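Local coordinates for ferritin (Mycoplasma penetrans, PDB 7DIE), which probably takes up, oxidises and stores iron as a 24-subunit cage of helical subunits, binding ferric ions at carboxylate-rich sites, at residues N21-A26 and S54-A59; N28-L33 and L99-K104; A46-K51 and L139-D144. All coordinates share one frame; numbering follows the deposited sequence. Where two conformers were deposited one is given.

Interaction 1 of 3, residues N21-A26 and S54-A59. With FE (Fe (III) ion), chain G.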
loop_
_atom_site.group_PDB
_atom_site.type_symbol
_atom_site.label_atom_id
_atom_site.label_comp_id
_atom_site.label_asym_id
_atom_site.label_seq_id
_atom_site.Cartn_x
_atom_site.Cartn_y
_atom_site.Cartn_z
ATOM N N ASN A 21 -33.743 18.835 34.882
ATOM C CA ASN A 21 -34.310 17.891 35.843
ATOM C C ASN A 21 -35.359 16.996 35.194
ATOM O O ASN A 21 -35.520 15.844 35.598
ATOM C CB ASN A 21 -34.920 18.641 37.038
ATOM C CG ASN A 21 -33.871 19.139 38.012
ATOM O OD1 ASN A 21 -33.519 18.443 38.966
ATOM N ND2 ASN A 21 -33.345 20.337 37.768
ATOM N N VAL A 22 -36.101 17.511 34.212
ATOM C CA VAL A 22 -37.116 16.690 33.554
ATOM C C VAL A 22 -36.464 15.636 32.665
ATOM O O VAL A 22 -36.913 14.476 32.618
ATOM C CB VAL A 22 -38.093 17.581 32.766
ATOM C CG1 VAL A 22 -39.027 16.722 31.907
ATOM C CG2 VAL A 22 -38.905 18.462 33.736
ATOM N N GLU A 23 -35.393 16.003 31.946
ATOM C CA GLU A 23 -34.672 14.987 31.164
ATOM C C GLU A 23 -34.029 13.939 32.071
ATOM O O GLU A 23 -33.988 12.747 31.732
ATOM C CB GLU A 23 -33.598 15.643 30.291
ATOM C CG GLU A 23 -34.130 16.705 29.310
ATOM C CD GLU A 23 -34.566 16.110 27.976
ATOM O OE1 GLU A 23 -34.798 14.876 27.902
ATOM O OE2 GLU A 23 -34.670 16.881 26.997
ATOM N N LEU A 24 -33.497 14.370 33.217
ATOM C CA LEU A 24 -32.925 13.428 34.174
ATOM C C LEU A 24 -34.010 12.576 34.815
ATOM O O LEU A 24 -33.793 11.397 35.112
ATOM C CB LEU A 24 -32.135 14.191 35.250
ATOM C CG LEU A 24 -31.552 13.379 36.413
ATOM C CD1 LEU A 24 -30.659 12.244 35.891
ATOM C CD2 LEU A 24 -30.775 14.315 37.378
ATOM N N CYS A 25 -35.189 13.153 35.045
ATOM C CA CYS A 25 -36.275 12.341 35.575
ATOM C C CYS A 25 -36.600 11.216 34.602
ATOM O O CYS A 25 -36.775 10.056 35.005
ATOM C CB CYS A 25 -37.501 13.226 35.845
ATOM S SG CYS A 25 -38.897 12.337 36.567
ATOM N N ALA A 26 -36.606 11.532 33.303
ATOM C CA ALA A 26 -36.831 10.527 32.271
ATOM C C ALA A 26 -35.732 9.479 32.284
ATOM O O ALA A 26 -36.011 8.278 32.245
ATOM C CB ALA A 26 -36.923 11.193 30.894
ATOM N N SER A 54 -29.407 6.346 28.539
ATOM C CA SER A 54 -28.051 6.789 28.218
ATOM C C SER A 54 -28.080 7.964 27.250
ATOM O O SER A 54 -27.264 8.888 27.365
ATOM C CB SER A 54 -27.235 5.633 27.638
ATOM O OG SER A 54 -27.181 4.570 28.580
ATOM N N ASP A 55 -29.005 7.949 26.284
ATOM C CA ASP A 55 -29.115 9.068 25.353
ATOM C C ASP A 55 -29.524 10.350 26.072
ATOM O O ASP A 55 -29.006 11.436 25.773
ATOM C CB ASP A 55 -30.118 8.750 24.239
ATOM C CG ASP A 55 -30.485 9.982 23.422
ATOM O OD1 ASP A 55 -29.601 10.475 22.696
ATOM O OD2 ASP A 55 -31.638 10.469 23.514
ATOM N N LYS A 56 -30.458 10.253 27.020
ATOM C CA LYS A 56 -30.804 11.449 27.794
ATOM C C LYS A 56 -29.562 12.031 28.461
ATOM O O LYS A 56 -29.371 13.251 28.480
ATOM C CB LYS A 56 -31.866 11.135 28.855
ATOM C CG LYS A 56 -33.245 10.754 28.296
ATOM C CD LYS A 56 -33.785 11.828 27.343
ATOM C CE LYS A 56 -35.255 11.566 26.941
ATOM N NZ LYS A 56 -35.789 12.680 26.070
ATOM N N GLN A 57 -28.693 11.172 29.001
ATOM C CA GLN A 57 -27.470 11.675 29.631
ATOM C C GLN A 57 -26.534 12.297 28.602
ATOM O O GLN A 57 -26.057 13.423 28.772
ATOM C CB GLN A 57 -26.738 10.552 30.359
ATOM C CG GLN A 57 -27.508 9.859 31.478
ATOM C CD GLN A 57 -26.799 8.591 31.915
ATOM O OE1 GLN A 57 -26.196 7.906 31.095
ATOM N NE2 GLN A 57 -26.839 8.291 33.209
ATOM N N SER A 58 -26.222 11.555 27.544
ATOM C CA SER A 58 -25.118 11.946 26.682
ATOM C C SER A 58 -25.502 13.012 25.673
ATOM O O SER A 58 -24.623 13.733 25.178
ATOM C CB SER A 58 -24.579 10.711 25.950
ATOM O OG SER A 58 -25.536 10.266 25.006
ATOM N N ALA A 59 -26.781 13.133 25.341
ATOM C CA ALA A 59 -27.197 14.080 24.315
ATOM C C ALA A 59 -28.037 15.228 24.859
ATOM O O ALA A 59 -27.887 16.354 24.395
ATOM C CB ALA A 59 -27.983 13.362 23.215
HETATM FE FE FE G . -32.854 11.957 22.261
HETATM O O HOH W 1 -30.741 12.228 21.193
#
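E23 and K56 form a buried salt bridge between helix 10-39 and helix 43-70, two helices of the ferritin four-helix bundle, close to the centre of the chain. The backbones come near each other here, with 6.2 Å between E23 CA and K56 CA. K56 NZ donates to E23 OE1 at 3.0 Å, meeting the syn lone pair of that oxygen, on the side of OE2. The two side chains cross at about a right angle: K56 bends at chi2 (-55°) and then runs straight to its amine, so its methylenes also pass the carboxylate, with K56 CD 3.3 Å from E23 OE1. A26 contributes a looser apolar touch, A26 CB lying 4.3 Å from K56 CE.

Neither charge depends on this bond alone. E23 OE2 is hydrogen-bonded to H19 and to H60 ND1, while K56 NZ has a second salt bridge, to E102. Because H60 binds iron through NE2, E23 is a second-shell residue that probably helps to orient this ligand. D55, next to K56 in sequence, binds the same ferric ion through OD2 at 2.3 Å in one of its two conformers, and D134 and D138 complete the protein ligands. Helix 91-118 packs M101 against A26 and V105 against E23, A26 and K56, whereas helix 122-150 reaches E23 through F131.

Interaction 2 of 3, residues N28-L33 and L99-K104; sequences NLYFHL and LKMESK
Y30 OH donates a short hydrogen bond of 2.5 Å to E102 OE1, joining helix 10-39 to helix 91-118 inside the bundle. The acceptor lies at the edge of the phenol ring, in its plane. On the carboxylate the hydroxyl arrives from the anti side and 22° out of plane, and the two flat groups are turned 34° against each other. The Y30 and E102 side chains cross at about a right angle. E102 places CG anti to its own N and bends at chi2, so that OE1 and CB both come near the hydroxyl: E102 CB is 3.3 Å from Y30 OH, which is thus covered by aliphatic carbon as well as bonded.

An apolar contact flanks this bond. L29 and M101 lie alongside each other, pointing opposite ways, L29 CD2 meeting M101 CB at 3.5 Å, a close approach for two carbons, and M101 CG at 3.8 Å. M101 CG also lies 3.9 Å from Y30 OH. The short segments run nearly antiparallel, at 163°, with axes 11.0 Å apart, a spacing bridged by these long side chains. I142 of helix 122-150 packs on both Y30 and E102.

E102 OE2 forms a salt bridge with K56, so the two oxygens of this buried carboxylate have different partners, a phenol on one and an amine on the other. Held at both oxygens, the group probably has little freedom to rotate, consistent with a defined position for a carboxylate whose side chain also touches the iron ligand D138.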
loop_
_atom_site.group_PDB
_atom_site.type_symbol
_atom_site.label_atom_id
_atom_site.label_comp_id
_atom_site.label_asym_id
_atom_site.label_seq_id
_atom_site.Cartn_x
_atom_site.Cartn_y
_atom_site.Cartn_z
ATOM N N ASN A 28 -33.747 8.641 34.781
ATOM C CA ASN A 28 -33.937 7.866 36.002
ATOM C C ASN A 28 -35.074 6.870 35.860
ATOM O O ASN A 28 -34.958 5.723 36.301
ATOM C CB ASN A 28 -34.203 8.807 37.183
ATOM C CG ASN A 28 -32.936 9.486 37.668
ATOM O OD1 ASN A 28 -31.843 8.960 37.466
ATOM N ND2 ASN A 28 -33.074 10.647 38.325
ATOM N N LEU A 29 -36.194 7.298 35.277
ATOM C CA LEU A 29 -37.301 6.369 35.057
ATOM C C LEU A 29 -36.899 5.250 34.105
ATOM O O LEU A 29 -37.190 4.068 34.355
ATOM C CB LEU A 29 -38.533 7.118 34.529
ATOM C CG LEU A 29 -39.685 6.152 34.211
ATOM C CD1 LEU A 29 -40.246 5.503 35.490
ATOM C CD2 LEU A 29 -40.792 6.821 33.410
ATOM N N TYR A 30 -36.196 5.591 33.018
ATOM C CA TYR A 30 -35.861 4.571 32.020
ATOM C C TYR A 30 -34.892 3.533 32.581
ATOM O O TYR A 30 -35.000 2.340 32.263
ATOM C CB TYR A 30 -35.293 5.226 30.746
ATOM C CG TYR A 30 -36.290 6.153 30.073
ATOM C CD1 TYR A 30 -37.658 6.005 30.302
ATOM C CD2 TYR A 30 -35.873 7.200 29.239
ATOM C CE1 TYR A 30 -38.592 6.865 29.710
ATOM C CE2 TYR A 30 -36.800 8.066 28.638
ATOM C CZ TYR A 30 -38.164 7.886 28.889
ATOM O OH TYR A 30 -39.109 8.721 28.326
ATOM N N PHE A 31 -33.940 3.949 33.416
ATOM C CA PHE A 31 -33.066 2.941 34.014
ATOM C C PHE A 31 -33.846 2.053 34.978
ATOM O O PHE A 31 -33.598 0.846 35.056
ATOM C CB PHE A 31 -31.874 3.615 34.706
ATOM C CG PHE A 31 -30.901 4.246 33.739
ATOM C CD1 PHE A 31 -30.343 3.495 32.710
ATOM C CD2 PHE A 31 -30.570 5.588 33.841
ATOM C CE1 PHE A 31 -29.446 4.062 31.807
ATOM C CE2 PHE A 31 -29.685 6.172 32.944
ATOM C CZ PHE A 31 -29.118 5.399 31.920
ATOM N N HIS A 32 -34.789 2.633 35.729
ATOM C CA HIS A 32 -35.692 1.815 36.539
ATOM C C HIS A 32 -36.481 0.843 35.663
ATOM O O HIS A 32 -36.522 -0.370 35.928
ATOM C CB HIS A 32 -36.637 2.725 37.339
ATOM C CG HIS A 32 -37.747 1.992 38.027
ATOM N ND1 HIS A 32 -37.537 1.146 39.100
ATOM C CD2 HIS A 32 -39.080 1.973 37.789
ATOM C CE1 HIS A 32 -38.694 0.638 39.488
ATOM N NE2 HIS A 32 -39.646 1.132 38.719
ATOM N N LEU A 33 -37.095 1.361 34.597
ATOM C CA LEU A 33 -37.907 0.532 33.710
ATOM C C LEU A 33 -37.072 -0.529 33.005
ATOM O O LEU A 33 -37.594 -1.588 32.643
ATOM C CB LEU A 33 -38.622 1.421 32.695
ATOM C CG LEU A 33 -39.703 2.333 33.292
ATOM C CD1 LEU A 33 -40.510 3.007 32.184
ATOM C CD2 LEU A 33 -40.616 1.569 34.250
ATOM N N LEU A 99 -44.330 6.175 28.005
ATOM C CA LEU A 99 -45.009 7.110 27.110
ATOM C C LEU A 99 -45.433 8.378 27.847
ATOM O O LEU A 99 -45.295 9.489 27.317
ATOM C CB LEU A 99 -46.221 6.426 26.474
ATOM C CG LEU A 99 -46.940 7.178 25.359
ATOM C CD1 LEU A 99 -45.998 7.397 24.187
ATOM C CD2 LEU A 99 -48.180 6.399 24.913
ATOM N N LYS A 100 -45.967 8.234 29.066
ATOM C CA LYS A 100 -46.341 9.416 29.842
ATOM C C LYS A 100 -45.125 10.283 30.140
ATOM O O LYS A 100 -45.191 11.517 30.062
ATOM C CB LYS A 100 -47.015 9.009 31.157
ATOM C CG LYS A 100 -48.400 8.432 31.005
ATOM C CD LYS A 100 -48.932 7.930 32.349
ATOM C CE LYS A 100 -49.941 6.804 32.135
ATOM N NZ LYS A 100 -50.105 5.952 33.345
ATOM N N MET A 101 -44.004 9.650 30.478
ATOM C CA MET A 101 -42.801 10.402 30.826
ATOM C C MET A 101 -42.261 11.165 29.629
ATOM O O MET A 101 -41.977 12.361 29.721
ATOM C CB MET A 101 -41.739 9.450 31.360
ATOM C CG MET A 101 -40.415 10.124 31.670
ATOM S SD MET A 101 -40.540 11.041 33.223
ATOM C CE MET A 101 -40.235 12.725 32.705
ATOM N N GLU A 102 -42.083 10.481 28.491
ATOM C CA GLU A 102 -41.511 11.175 27.341
ATOM C C GLU A 102 -42.446 12.267 26.853
ATOM O O GLU A 102 -41.997 13.324 26.391
ATOM C CB GLU A 102 -41.200 10.184 26.217
ATOM C CG GLU A 102 -40.235 10.743 25.192
ATOM C CD GLU A 102 -38.914 11.187 25.814
ATOM O OE1 GLU A 102 -38.331 10.421 26.604
ATOM O OE2 GLU A 102 -38.449 12.290 25.494
ATOM N N SER A 103 -43.750 12.039 26.954
ATOM C CA SER A 103 -44.674 13.092 26.577
ATOM C C SER A 103 -44.487 14.319 27.465
ATOM O O SER A 103 -44.563 15.458 26.976
ATOM C CB SER A 103 -46.111 12.562 26.622
ATOM O OG SER A 103 -47.015 13.610 26.315
ATOM N N LYS A 104 -44.180 14.118 28.753
ATOM C CA LYS A 104 -43.903 15.264 29.613
ATOM C C LYS A 104 -42.580 15.938 29.269
ATOM O O LYS A 104 -42.470 17.164 29.405
ATOM C CB LYS A 104 -43.899 14.864 31.089
ATOM C CG LYS A 104 -45.264 14.436 31.616
ATOM C CD LYS A 104 -45.164 13.931 33.058
ATOM C CE LYS A 104 -46.522 13.470 33.601
ATOM N NZ LYS A 104 -47.578 14.532 33.554
#

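Interaction 3 of 3, residues A46-K51 and L139-D144. With FE (Fe (III) ion), chain N.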
loop_
_atom_site.group_PDB
_atom_site.type_symbol
_atom_site.label_atom_id
_atom_site.label_comp_id
_atom_site.label_asym_id
_atom_site.label_seq_id
_atom_site.Cartn_x
_atom_site.Cartn_y
_atom_site.Cartn_z
ATOM N N ALA A 46 -35.530 -4.158 27.879
ATOM C CA ALA A 46 -34.646 -3.619 28.912
ATOM C C ALA A 46 -33.475 -2.859 28.291
ATOM O O ALA A 46 -33.129 -1.757 28.730
ATOM C CB ALA A 46 -34.140 -4.759 29.802
ATOM N N ALA A 47 -32.857 -3.436 27.257
ATOM C CA ALA A 47 -31.738 -2.772 26.583
ATOM C C ALA A 47 -32.184 -1.489 25.899
ATOM O O ALA A 47 -31.437 -0.502 25.853
ATOM C CB ALA A 47 -31.109 -3.726 25.562
ATOM N N PHE A 48 -33.393 -1.497 25.339
ATOM C CA PHE A 48 -33.978 -0.280 24.785
ATOM C C PHE A 48 -34.046 0.830 25.827
ATOM O O PHE A 48 -33.721 1.990 25.542
ATOM C CB PHE A 48 -35.370 -0.605 24.240
ATOM C CG PHE A 48 -36.170 0.597 23.840
ATOM C CD1 PHE A 48 -35.952 1.220 22.617
ATOM C CD2 PHE A 48 -37.169 1.084 24.671
ATOM C CE1 PHE A 48 -36.696 2.342 22.242
ATOM C CE2 PHE A 48 -37.917 2.209 24.305
ATOM C CZ PHE A 48 -37.675 2.837 23.090
ATOM N N PHE A 49 -34.508 0.504 27.031
ATOM C CA PHE A 49 -34.596 1.540 28.054
ATOM C C PHE A 49 -33.214 2.002 28.483
ATOM O O PHE A 49 -33.019 3.186 28.775
ATOM C CB PHE A 49 -35.412 1.044 29.242
ATOM C CG PHE A 49 -36.885 1.186 29.031
ATOM C CD1 PHE A 49 -37.447 2.444 28.815
ATOM C CD2 PHE A 49 -37.708 0.070 29.000
ATOM C CE1 PHE A 49 -38.814 2.576 28.592
ATOM C CE2 PHE A 49 -39.080 0.195 28.783
ATOM C CZ PHE A 49 -39.631 1.451 28.577
ATOM N N VAL A 50 -32.233 1.097 28.513
ATOM C CA VAL A 50 -30.876 1.543 28.827
ATOM C C VAL A 50 -30.392 2.522 27.765
ATOM O O VAL A 50 -29.755 3.539 28.075
ATOM C CB VAL A 50 -29.922 0.341 28.964
ATOM C CG1 VAL A 50 -28.487 0.842 29.065
ATOM C CG2 VAL A 50 -30.272 -0.475 30.204
ATOM N N LYS A 51 -30.682 2.224 26.498
ATOM C CA LYS A 51 -30.284 3.124 25.421
ATOM C C LYS A 51 -30.963 4.479 25.563
ATOM O O LYS A 51 -30.316 5.522 25.410
ATOM C CB LYS A 51 -30.618 2.499 24.073
ATOM C CG LYS A 51 -30.295 3.402 22.867
ATOM C CD LYS A 51 -30.887 2.837 21.580
ATOM C CE LYS A 51 -30.886 3.879 20.456
ATOM N NZ LYS A 51 -31.301 3.305 19.126
ATOM N N LEU A 139 -40.000 10.761 21.454
ATOM C CA LEU A 139 -41.379 10.335 21.663
ATOM C C LEU A 139 -41.790 9.303 20.618
ATOM O O LEU A 139 -42.484 8.330 20.934
ATOM C CB LEU A 139 -42.316 11.546 21.648
ATOM C CG LEU A 139 -43.791 11.243 21.967
ATOM C CD1 LEU A 139 -43.929 10.536 23.318
ATOM C CD2 LEU A 139 -44.632 12.524 21.948
ATOM N N GLU A 140 -41.329 9.461 19.376
ATOM C CA GLU A 140 -41.647 8.460 18.360
ATOM C C GLU A 140 -41.092 7.091 18.730
ATOM O O GLU A 140 -41.763 6.071 18.538
ATOM C CB GLU A 140 -41.107 8.882 16.994
ATOM C CG GLU A 140 -41.499 7.898 15.894
ATOM C CD GLU A 140 -40.929 8.269 14.542
ATOM O OE1 GLU A 140 -39.701 8.449 14.432
ATOM O OE2 GLU A 140 -41.719 8.398 13.590
ATOM N N GLU A 141 -39.857 7.048 19.230
ATOM C CA GLU A 141 -39.236 5.779 19.601
ATOM C C GLU A 141 -40.028 5.074 20.693
ATOM O O GLU A 141 -40.294 3.871 20.611
ATOM C CB GLU A 141 -37.799 6.021 20.077
ATOM C CG GLU A 141 -36.807 6.258 18.954
ATOM C CD GLU A 141 -35.918 5.038 18.731
ATOM O OE1 GLU A 141 -36.280 4.166 17.911
ATOM O OE2 GLU A 141 -34.865 4.941 19.400
ATOM N N ILE A 142 -40.379 5.800 21.750
ATOM C CA ILE A 142 -41.139 5.178 22.828
ATOM C C ILE A 142 -42.541 4.826 22.351
ATOM O O ILE A 142 -43.063 3.741 22.650
ATOM C CB ILE A 142 -41.142 6.107 24.048
ATOM C CG1 ILE A 142 -39.764 6.010 24.704
ATOM C CG2 ILE A 142 -42.263 5.718 25.031
ATOM C CD1 ILE A 142 -39.460 7.105 25.634
ATOM N N SER A 143 -43.153 5.723 21.576
ATOM C CA SER A 143 -44.465 5.469 20.980
ATOM C C SER A 143 -44.473 4.209 20.118
ATOM O O SER A 143 -45.436 3.428 20.155
ATOM C CB SER A 143 -44.885 6.688 20.155
ATOM O OG SER A 143 -46.221 6.570 19.710
ATOM N N ASP A 144 -43.411 3.985 19.338
ATOM C CA ASP A 144 -43.360 2.779 18.508
ATOM C C ASP A 144 -43.363 1.519 19.371
ATOM O O ASP A 144 -44.081 0.553 19.079
ATOM C CB ASP A 144 -42.126 2.807 17.599
ATOM C CG ASP A 144 -42.264 3.788 16.437
ATOM O OD1 ASP A 144 -43.347 4.375 16.251
ATOM O OD2 ASP A 144 -41.270 3.998 15.719
HETATM FE FE FE N . -44.813 4.213 15.098
HETATM O O HOH W 2 -46.583 3.990 16.532
HETATM O O HOH W 3 -44.747 2.610 14.101
#
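Segments 46-51 and 139-144 run almost antiparallel, 169° between their directions, with axes 12.0 Å apart. They belong to helices 43-70 and 122-150 of the ferritin four-helix bundle, and at this separation side chains have to span the gap. F48 does most of it. With CG anti to the backbone N (chi1 171°), its ring extends to the opposite helix, where F48 CZ stops 3.8 Å from the backbone E141 O. I142 CG1 sits at the ring edge, near its plane, 4.1 Å from F48 CZ. Within the same helix, F48 CD2 lies over the face of the F49 ring, 4.3 Å above its plane.

On the solvent-exposed side, K51 extends fully and crosses E141 at about a right angle. The distance from K51 NZ to E141 OE2, 3.9 Å, makes this a long salt bridge. Both polar ends have a partner in K166, near the C-terminal end of the model: its carbonyl oxygen takes a hydrogen bond from K51 NZ, and its amine pairs with E141 OE1. K166 thus contacts both charged ends, which are only weakly paired with each other.

E140 and E141 have been seen to bind ferric iron in this protein, though neither does so in this chain. One turn after E140, D144 OD1 binds a separate ferric ion at 1.9 Å and is also hydrogen-bonded to K38 of a neighbouring subunit; two waters are bound to the metal as well.

How the interactions relate
The three contacts tie together all four long helices of one bundle: interaction 1 joins helices 10-39 and 43-70, interaction 2 joins 10-39 and 91-118, and interaction 3 joins 43-70 and 122-150. Their centres lie about 10 Å (1 and 2), 9 Å (2 and 3) and 13 Å (1 and 3) apart. Along the chain the segments alternate: 21-26, 28-33, 46-51, 54-59, 99-104, 139-144. Interactions 1 and 2 meet through K56 and E102; 2 and 3 pack through I142 and F49; 1 and 3 merely adjoin in sequence. The polar links H60–E23–K56–E102–Y30 thus connect the iron site with the bundle interior, and apolar packing carries on to interaction 3.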